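Local coordinates for proteasome assembly chaperone family protein (Pyrococcus furiosus, PDB 3VR0), which functions as a proteasome activator, although by family it is a homologue of proteasome assembly chaperones, at residues M17-P28 and K60-H69. Sequence-based numbering, arbitrary orientation.
Sequences MKETTIVVYERP and KKFAELYSPH
Thr21-Tyr66 and Val23-Glu64 are hydrogen-bonded pairs of an antiparallel beta ladder, in which strands 21-24 and 60-66 run at 159° with axes 4.6 Å apart. Strand 21-24 is the outermost strand, within this chain, of the mixed sheet of this PAC2-family protein; on the other edge of strand 60-66 a classic beta bulge sets Phe62 and Ala63 together opposite Phe89. Beyond the ladder, Tyr25 N still bonds to Phe62 O.

On one face Ile22 CG1 meets Leu65 CD1 at 3.9 Å; Phe129 of helix 116-131 packs over Ile22 and Val24. On the reverse face Val23 CG2 abuts the edge of the Tyr66 ring. Glu64 CG sits between backbone N and carbonyl carbon (chi1 56°), and the chain extends to the edge of the Tyr25 ring, where OE2 accepts a hydrogen bond from Tyr25 OH, carboxylate and ring planes 78° apart; its 2.4 Å is shorter than usual and the exact value doubtful. Glu64 OE1 takes Lys61 NZ on its syn side, well out of the carboxylate plane, in a salt bridge. An alanine in place of Glu64 would probably leave Lys61 NZ without this carboxylate and the Tyr25 hydroxyl without the acceptor at its ring edge.

At one end Pro28 CG lies over a face of Phe62, 3.8 Å from the centroid, a CH-pi contact. At the other, Ser67 OG closes an ST turn by accepting from the backbone N of His69, whose side chain belongs to the gold site, and donates to Thr20 OG1 (2.8 Å), which also bonds Glu121 OE1 of that site.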
loop_
_atom_site.group_PDB
_atom_site.type_symbol
_atom_site.label_atom_id
_atom_site.label_comp_id
_atom_site.label_asym_id
_atom_site.label_seq_id
_atom_site.Cartn_x
_atom_site.Cartn_y
_atom_site.Cartn_z
ATOM N N MET C 17 5.526 16.110 -9.495
ATOM C CA MET C 17 4.731 15.650 -8.308
ATOM C C MET C 17 5.094 14.212 -7.894
ATOM O O MET C 17 4.227 13.313 -7.854
ATOM C CB MET C 17 3.216 15.762 -8.572
ATOM C CG MET C 17 2.430 16.715 -7.607
ATOM S SD MET C 17 0.655 16.324 -7.526
ATOM C CE MET C 17 0.247 16.202 -9.272
ATOM N N LYS C 18 6.378 13.991 -7.609
ATOM C CA LYS C 18 6.847 12.698 -7.070
ATOM C C LYS C 18 6.494 12.703 -5.605
ATOM O O LYS C 18 6.525 11.672 -4.926
ATOM C CB LYS C 18 8.368 12.549 -7.219
ATOM C CG LYS C 18 8.849 12.472 -8.677
ATOM C CD LYS C 18 10.184 11.703 -8.785
ATOM C CE LYS C 18 10.941 12.052 -10.082
ATOM N NZ LYS C 18 12.387 11.658 -9.982
ATOM N N GLU C 19 6.179 13.905 -5.128
ATOM C CA GLU C 19 5.781 14.093 -3.770
ATOM C C GLU C 19 4.809 15.253 -3.666
ATOM O O GLU C 19 4.573 15.971 -4.616
ATOM C CB GLU C 19 7.007 14.217 -2.826
ATOM C CG GLU C 19 7.739 15.574 -2.779
ATOM C CD GLU C 19 8.891 15.619 -1.716
ATOM O OE1 GLU C 19 9.771 14.717 -1.716
ATOM O OE2 GLU C 19 8.903 16.558 -0.876
ATOM N N THR C 20 4.229 15.390 -2.498
ATOM C CA THR C 20 3.337 16.454 -2.182
ATOM C C THR C 20 3.950 17.823 -2.536
ATOM O O THR C 20 5.078 18.122 -2.180
ATOM C CB THR C 20 2.969 16.329 -0.710
ATOM O OG1 THR C 20 2.340 15.048 -0.504
ATOM C CG2 THR C 20 2.027 17.418 -0.273
ATOM N N THR C 21 3.195 18.627 -3.266
ATOM C CA THR C 21 3.661 19.908 -3.790
ATOM C C THR C 21 2.780 21.074 -3.281
ATOM O O THR C 21 1.549 21.009 -3.308
ATOM C CB THR C 21 3.606 19.869 -5.359
ATOM O OG1 THR C 21 4.482 18.821 -5.831
ATOM C CG2 THR C 21 4.100 21.200 -5.994
ATOM N N ILE C 22 3.432 22.159 -2.872
ATOM C CA ILE C 22 2.760 23.393 -2.562
ATOM C C ILE C 22 3.107 24.470 -3.591
ATOM O O ILE C 22 4.274 24.756 -3.818
ATOM C CB ILE C 22 3.102 23.875 -1.130
ATOM C CG1 ILE C 22 2.744 22.775 -0.133
ATOM C CG2 ILE C 22 2.381 25.236 -0.851
ATOM C CD1 ILE C 22 3.112 23.020 1.248
ATOM N N VAL C 23 2.074 25.016 -4.219
ATOM C CA VAL C 23 2.154 26.065 -5.170
ATOM C C VAL C 23 1.836 27.355 -4.386
ATOM O O VAL C 23 0.761 27.456 -3.760
ATOM C CB VAL C 23 1.069 25.881 -6.258
ATOM C CG1 VAL C 23 1.162 26.999 -7.295
ATOM C CG2 VAL C 23 1.199 24.510 -6.960
ATOM N N VAL C 24 2.768 28.323 -4.416
ATOM C CA VAL C 24 2.698 29.489 -3.527
ATOM C C VAL C 24 2.525 30.707 -4.398
ATOM O O VAL C 24 3.343 30.940 -5.263
ATOM C CB VAL C 24 3.953 29.642 -2.700
ATOM C CG1 VAL C 24 3.855 30.902 -1.731
ATOM C CG2 VAL C 24 4.248 28.345 -1.967
ATOM N N TYR C 25 1.446 31.457 -4.187
ATOM C CA TYR C 25 1.115 32.570 -5.061
ATOM C C TYR C 25 1.893 33.841 -4.716
ATOM O O TYR C 25 2.330 34.529 -5.624
ATOM C CB TYR C 25 -0.404 32.792 -5.125
ATOM C CG TYR C 25 -1.067 31.532 -5.685
ATOM C CD1 TYR C 25 -0.654 31.000 -6.923
ATOM C CD2 TYR C 25 -2.067 30.851 -4.964
ATOM C CE1 TYR C 25 -1.231 29.844 -7.435
ATOM C CE2 TYR C 25 -2.645 29.708 -5.455
ATOM C CZ TYR C 25 -2.227 29.196 -6.698
ATOM O OH TYR C 25 -2.801 28.047 -7.204
ATOM N N GLU C 26 2.083 34.100 -3.415
ATOM C CA GLU C 26 2.885 35.221 -2.926
ATOM C C GLU C 26 3.368 34.873 -1.532
ATOM O O GLU C 26 2.812 33.996 -0.863
ATOM C CB GLU C 26 1.998 36.491 -2.850
ATOM C CG GLU C 26 0.831 36.318 -1.847
ATOM C CD GLU C 26 0.084 37.608 -1.522
ATOM O OE1 GLU C 26 0.747 38.652 -1.313
ATOM O OE2 GLU C 26 -1.176 37.563 -1.500
ATOM N N ARG C 27 4.343 35.618 -1.062
ATOM C CA ARG C 27 4.781 35.597 0.296
ATOM C C ARG C 27 4.152 36.728 1.103
ATOM O O ARG C 27 4.613 37.889 1.039
ATOM C CB ARG C 27 6.274 35.771 0.355
ATOM C CG ARG C 27 7.027 34.833 -0.611
ATOM C CD ARG C 27 8.046 34.123 0.277
ATOM N NE ARG C 27 7.988 32.759 -0.123
ATOM C CZ ARG C 27 8.336 31.750 0.630
ATOM N NH1 ARG C 27 8.759 31.947 1.870
ATOM N NH2 ARG C 27 8.202 30.550 0.116
ATOM N N PRO C 28 3.174 36.392 1.941
ATOM C CA PRO C 28 2.456 37.417 2.705
ATOM C C PRO C 28 3.313 38.026 3.784
ATOM O O PRO C 28 4.303 37.422 4.312
ATOM C CB PRO C 28 1.247 36.650 3.312
ATOM C CG PRO C 28 1.160 35.335 2.443
ATOM C CD PRO C 28 2.630 35.043 2.188
ATOM N N LYS C 60 -7.060 35.823 3.032
ATOM C CA LYS C 60 -6.743 35.755 1.610
ATOM C C LYS C 60 -6.039 34.477 1.234
ATOM O O LYS C 60 -5.066 34.093 1.886
ATOM C CB LYS C 60 -5.797 36.931 1.250
ATOM C CG LYS C 60 -5.716 37.169 -0.241
ATOM C CD LYS C 60 -4.278 37.337 -0.699
ATOM C CE LYS C 60 -4.197 38.206 -1.964
ATOM N NZ LYS C 60 -4.211 37.391 -3.231
ATOM N N LYS C 61 -6.462 33.843 0.153
ATOM C CA LYS C 61 -5.758 32.636 -0.263
ATOM C C LYS C 61 -4.363 32.941 -0.820
ATOM O O LYS C 61 -4.262 33.755 -1.733
ATOM C CB LYS C 61 -6.492 31.909 -1.358
ATOM C CG LYS C 61 -5.660 30.711 -1.818
ATOM C CD LYS C 61 -6.475 29.626 -2.505
ATOM C CE LYS C 61 -6.869 30.025 -3.891
ATOM N NZ LYS C 61 -7.674 28.913 -4.493
ATOM N N PHE C 62 -3.333 32.226 -0.345
ATOM C CA PHE C 62 -1.972 32.424 -0.870
ATOM C C PHE C 62 -1.167 31.215 -1.330
ATOM O O PHE C 62 -0.092 31.405 -1.923
ATOM C CB PHE C 62 -1.111 33.225 0.084
ATOM C CG PHE C 62 -0.669 32.474 1.340
ATOM C CD1 PHE C 62 0.642 32.110 1.506
ATOM C CD2 PHE C 62 -1.578 32.198 2.365
ATOM C CE1 PHE C 62 1.057 31.505 2.636
ATOM C CE2 PHE C 62 -1.168 31.603 3.528
ATOM C CZ PHE C 62 0.141 31.227 3.655
ATOM N N ALA C 63 -1.641 29.994 -1.052
ATOM C CA ALA C 63 -0.958 28.789 -1.533
ATOM C C ALA C 63 -1.933 27.609 -1.678
ATOM O O ALA C 63 -2.959 27.570 -1.023
ATOM C CB ALA C 63 0.167 28.404 -0.587
ATOM N N GLU C 64 -1.618 26.660 -2.547
ATOM C CA GLU C 64 -2.378 25.436 -2.514
ATOM C C GLU C 64 -1.519 24.171 -2.589
ATOM O O GLU C 64 -0.397 24.174 -3.129
ATOM C CB GLU C 64 -3.656 25.476 -3.415
ATOM C CG GLU C 64 -3.476 25.785 -4.815
ATOM C CD GLU C 64 -4.758 26.365 -5.483
ATOM O OE1 GLU C 64 -5.816 26.600 -4.820
ATOM O OE2 GLU C 64 -4.683 26.573 -6.709
ATOM N N LEU C 65 -2.015 23.124 -1.929
ATOM C CA LEU C 65 -1.254 21.883 -1.786
ATOM C C LEU C 65 -1.877 20.793 -2.646
ATOM O O LEU C 65 -3.074 20.585 -2.613
ATOM C CB LEU C 65 -1.194 21.488 -0.313
ATOM C CG LEU C 65 -0.381 20.255 0.085
ATOM C CD1 LEU C 65 0.121 20.376 1.534
ATOM C CD2 LEU C 65 -1.228 18.923 -0.110
ATOM N N TYR C 66 -1.071 20.104 -3.424
ATOM C CA TYR C 66 -1.535 18.941 -4.131
ATOM C C TYR C 66 -0.671 17.768 -3.706
ATOM O O TYR C 66 0.511 17.937 -3.404
ATOM C CB TYR C 66 -1.351 19.141 -5.645
ATOM C CG TYR C 66 -2.140 20.352 -6.197
ATOM C CD1 TYR C 66 -3.467 20.217 -6.569
ATOM C CD2 TYR C 66 -1.543 21.627 -6.285
ATOM C CE1 TYR C 66 -4.195 21.318 -7.063
ATOM C CE2 TYR C 66 -2.264 22.763 -6.782
ATOM C CZ TYR C 66 -3.567 22.595 -7.166
ATOM O OH TYR C 66 -4.273 23.667 -7.689
ATOM N N SER C 67 -1.243 16.574 -3.758
ATOM C CA SER C 67 -0.527 15.383 -3.327
ATOM C C SER C 67 -0.861 14.151 -4.137
ATOM O O SER C 67 -2.035 13.840 -4.343
ATOM C CB SER C 67 -0.910 15.078 -1.887
ATOM O OG SER C 67 -0.116 13.979 -1.457
ATOM N N PRO C 68 0.158 13.418 -4.552
ATOM C CA PRO C 68 -0.007 12.132 -5.251
ATOM C C PRO C 68 -0.475 11.029 -4.264
ATOM O O PRO C 68 -0.750 9.912 -4.711
ATOM C CB PRO C 68 1.427 11.827 -5.777
ATOM C CG PRO C 68 2.346 12.536 -4.607
ATOM C CD PRO C 68 1.587 13.839 -4.473
ATOM N N HIS C 69 -0.586 11.346 -2.959
ATOM C CA HIS C 69 -1.179 10.440 -1.956
ATOM C C HIS C 69 -2.667 10.691 -1.778
ATOM O O HIS C 69 -3.320 9.935 -1.053
ATOM C CB HIS C 69 -0.497 10.575 -0.601
ATOM C CG HIS C 69 0.929 10.129 -0.632
ATOM N ND1 HIS C 69 1.296 8.802 -0.496
ATOM C CD2 HIS C 69 2.081 10.822 -0.843
ATOM C CE1 HIS C 69 2.610 8.703 -0.606
ATOM N NE2 HIS C 69 3.112 9.912 -0.809
#